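Local coordinates for protein putative laminarinase (Phanerochaete chrysosporium, PDB 2CL2) that probably hydrolyses the O-glycosidic bonds of laminarin-type beta-glucans, as a secreted fungal member of glycoside hydrolase family 16, at residues 88-93 / 288-293. Residues are numbered along the deposited sequence; the frame is centred on the assembly and turned at random.
Sequences DVRHMP and YWDIAS. With MAN (alpha-D-mannopyranose), chain B.
The H91 imidazole lies flat on the Y288 phenol in an offset stack, centroids 3.8 Å apart and planes 4° from parallel, with Y288 CZ over the centre of the imidazole and H91 ND1 over that of the phenol. The stack sits where strands 83-89 and 288-297 pair antiparallel in one sheet of the beta-sandwich characteristic of GH16 enzymes. At the imidazole edge, in its plane, ND1 donates to Y288 O (2.8 Å), which fixes the rotation of the ring; Y288 CG, between backbone N and carbonyl carbon (chi1 65°), sets the phenol against it. One face of the W289 indole carries P93 CD, 3.5 Å from the five-membered ring centroid and almost on its normal, and M92 CB over the six-membered ring nearer the rim; V89 CG1 meets the indole edge at CE3. V89 and M92 also meet F179 of helix 176-181, while W289 and P93 pack on I249 and L251 of strand 246-253 in the other sheet. Two classic bulges interrupt the pairing: A292 and S293 both face D88, while R90 and H91 both face D290, whose carbonyl oxygen takes both their backbone N-H groups. The R90 guanidinium has A292 CB over one face and D290 at its edge. NH1 reaches the syn lone pair of D290 OD1 at 2.9 Å, nearly in the guanidinium plane, although the carboxylate is turned 67° from it; NH2 bonds the carbonyl of D50. A leucine in place of R90 would probably leave the D290 carboxylate without its cationic mate and A292 CB without its flat cover. At the D88 bulge, D88 OD1 forms a salt bridge with R203, and one water bridges D88 OD2 (2.6 Å) and S293 OG (2.7 Å).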
loop_
_atom_site.group_PDB
_atom_site.type_symbol
_atom_site.label_atom_id
_atom_site.label_comp_id
_atom_site.label_asym_id
_atom_site.label_seq_id
_atom_site.Cartn_x
_atom_site.Cartn_y
_atom_site.Cartn_z
ATOM N N ASP A 88 -9.308 1.285 -6.343
ATOM C CA ASP A 88 -10.081 2.523 -6.459
ATOM C C ASP A 88 -10.229 3.035 -5.028
ATOM O O ASP A 88 -11.012 2.496 -4.258
ATOM C CB ASP A 88 -11.438 2.223 -7.109
ATOM C CG ASP A 88 -12.311 3.453 -7.277
ATOM O OD1 ASP A 88 -11.951 4.539 -6.808
ATOM O OD2 ASP A 88 -13.397 3.323 -7.890
ATOM N N VAL A 89 -9.438 4.049 -4.690
ATOM C CA VAL A 89 -9.245 4.478 -3.307
ATOM C C VAL A 89 -9.743 5.897 -3.108
ATOM O O VAL A 89 -9.224 6.824 -3.716
ATOM C CB VAL A 89 -7.761 4.424 -2.922
ATOM C CG1 VAL A 89 -7.549 4.848 -1.459
ATOM C CG2 VAL A 89 -7.191 3.038 -3.185
ATOM N N ARG A 90 -10.751 6.062 -2.258
ATOM C CA ARG A 90 -11.327 7.377 -2.000
ATOM C C ARG A 90 -10.538 8.149 -0.949
ATOM O O ARG A 90 -10.494 9.373 -0.990
ATOM C CB ARG A 90 -12.762 7.244 -1.511
ATOM C CG ARG A 90 -13.667 6.409 -2.405
ATOM C CD ARG A 90 -15.105 6.584 -1.973
ATOM N NE ARG A 90 -16.064 5.789 -2.738
ATOM C CZ ARG A 90 -16.642 4.665 -2.324
ATOM N NH1 ARG A 90 -16.360 4.116 -1.153
ATOM N NH2 ARG A 90 -17.508 4.057 -3.115
ATOM N N HIS A 91 -9.931 7.432 -0.007
ATOM C CA HIS A 91 -9.244 8.037 1.132
ATOM C C HIS A 91 -8.183 7.059 1.606
ATOM O O HIS A 91 -8.419 5.844 1.625
ATOM C CB HIS A 91 -10.250 8.285 2.262
ATOM C CG HIS A 91 -9.782 9.240 3.325
ATOM N ND1 HIS A 91 -9.059 8.838 4.430
ATOM C CD2 HIS A 91 -9.986 10.573 3.477
ATOM C CE1 HIS A 91 -8.824 9.885 5.203
ATOM N NE2 HIS A 91 -9.377 10.949 4.646
ATOM N N MET A 92 -7.039 7.586 2.025
ATOM C CA MET A 92 -6.018 6.761 2.665
ATOM C C MET A 92 -5.725 7.357 4.038
ATOM O O MET A 92 -6.009 8.527 4.293
ATOM C CB MET A 92 -4.731 6.680 1.831
ATOM C CG MET A 92 -3.904 7.963 1.801
ATOM S SD MET A 92 -2.249 7.696 1.116
ATOM C CE MET A 92 -2.619 7.304 -0.594
ATOM N N PRO A 93 -5.177 6.549 4.945
ATOM C CA PRO A 93 -4.930 7.098 6.269
ATOM C C PRO A 93 -4.018 8.317 6.258
ATOM O O PRO A 93 -3.017 8.363 5.531
ATOM C CB PRO A 93 -4.280 5.920 7.012
ATOM C CG PRO A 93 -4.833 4.718 6.325
ATOM C CD PRO A 93 -4.839 5.117 4.877
ATOM N N TYR A 288 -7.904 6.482 8.131
ATOM C CA TYR A 288 -8.698 5.411 7.548
ATOM C C TYR A 288 -8.485 5.311 6.052
ATOM O O TYR A 288 -8.241 6.303 5.370
ATOM C CB TYR A 288 -10.199 5.589 7.850
ATOM C CG TYR A 288 -10.864 6.810 7.240
ATOM C CD1 TYR A 288 -11.530 6.739 6.021
ATOM C CD2 TYR A 288 -10.859 8.029 7.905
ATOM C CE1 TYR A 288 -12.144 7.852 5.471
ATOM C CE2 TYR A 288 -11.479 9.146 7.365
ATOM C CZ TYR A 288 -12.118 9.055 6.155
ATOM O OH TYR A 288 -12.716 10.182 5.617
ATOM N N TRP A 289 -8.568 4.080 5.570
ATOM C CA TRP A 289 -8.753 3.788 4.165
ATOM C C TRP A 289 -10.251 3.804 3.886
ATOM O O TRP A 289 -11.030 3.285 4.684
ATOM C CB TRP A 289 -8.275 2.374 3.845
ATOM C CG TRP A 289 -6.810 2.132 3.896
ATOM C CD1 TRP A 289 -6.098 1.587 4.914
ATOM C CD2 TRP A 289 -5.882 2.358 2.832
ATOM N NE1 TRP A 289 -4.775 1.476 4.558
ATOM C CE2 TRP A 289 -4.614 1.950 3.284
ATOM C CE3 TRP A 289 -5.995 2.906 1.555
ATOM C CZ2 TRP A 289 -3.467 2.041 2.486
ATOM C CZ3 TRP A 289 -4.860 3.001 0.768
ATOM C CH2 TRP A 289 -3.614 2.576 1.235
ATOM N N ASP A 290 -10.639 4.370 2.745
ATOM C CA ASP A 290 -11.984 4.246 2.210
ATOM C C ASP A 290 -11.753 3.751 0.790
ATOM O O ASP A 290 -11.236 4.488 -0.038
ATOM C CB ASP A 290 -12.715 5.595 2.242
ATOM C CG ASP A 290 -14.072 5.559 1.570
ATOM O OD1 ASP A 290 -14.377 4.590 0.861
ATOM O OD2 ASP A 290 -14.828 6.538 1.738
ATOM N N ILE A 291 -12.101 2.490 0.552
ATOM C CA ILE A 291 -11.811 1.815 -0.709
ATOM C C ILE A 291 -13.129 1.478 -1.395
ATOM O O ILE A 291 -14.007 0.845 -0.806
ATOM C CB ILE A 291 -10.941 0.550 -0.469
ATOM C CG1 ILE A 291 -9.558 0.990 0.018
ATOM C CG2 ILE A 291 -10.836 -0.299 -1.728
ATOM C CD1 ILE A 291 -8.777 -0.079 0.731
ATOM N N ALA A 292 -13.272 1.935 -2.635
ATOM C CA ALA A 292 -14.471 1.670 -3.423
ATOM C C ALA A 292 -14.448 0.271 -4.038
ATOM O O ALA A 292 -15.488 -0.369 -4.153
ATOM C CB ALA A 292 -14.612 2.708 -4.511
ATOM N N SER A 293 -13.275 -0.196 -4.453
ATOM C CA SER A 293 -13.143 -1.522 -5.029
ATOM C C SER A 293 -11.677 -1.876 -5.155
ATOM O O SER A 293 -10.812 -1.005 -5.226
ATOM C CB SER A 293 -13.785 -1.604 -6.423
ATOM O OG SER A 293 -13.141 -0.734 -7.335
HETATM C C1 MAN B . -21.161 10.569 -1.711
HETATM C C2 MAN B . -21.794 10.089 -3.005
HETATM C C3 MAN B . -21.317 8.700 -3.398
HETATM C C4 MAN B . -19.796 8.623 -3.375
HETATM C C5 MAN B . -19.221 9.222 -2.092
HETATM C C6 MAN B . -17.711 9.364 -2.215
HETATM O O2 MAN B . -21.463 10.997 -4.022
HETATM O O3 MAN B . -21.784 8.392 -4.696
HETATM O O4 MAN B . -19.413 7.267 -3.478
HETATM O O5 MAN B . -19.756 10.510 -1.825
HETATM O O6 MAN B . -17.165 9.619 -0.939
HETATM O O HOH W 1 -14.893 1.189 -8.074
#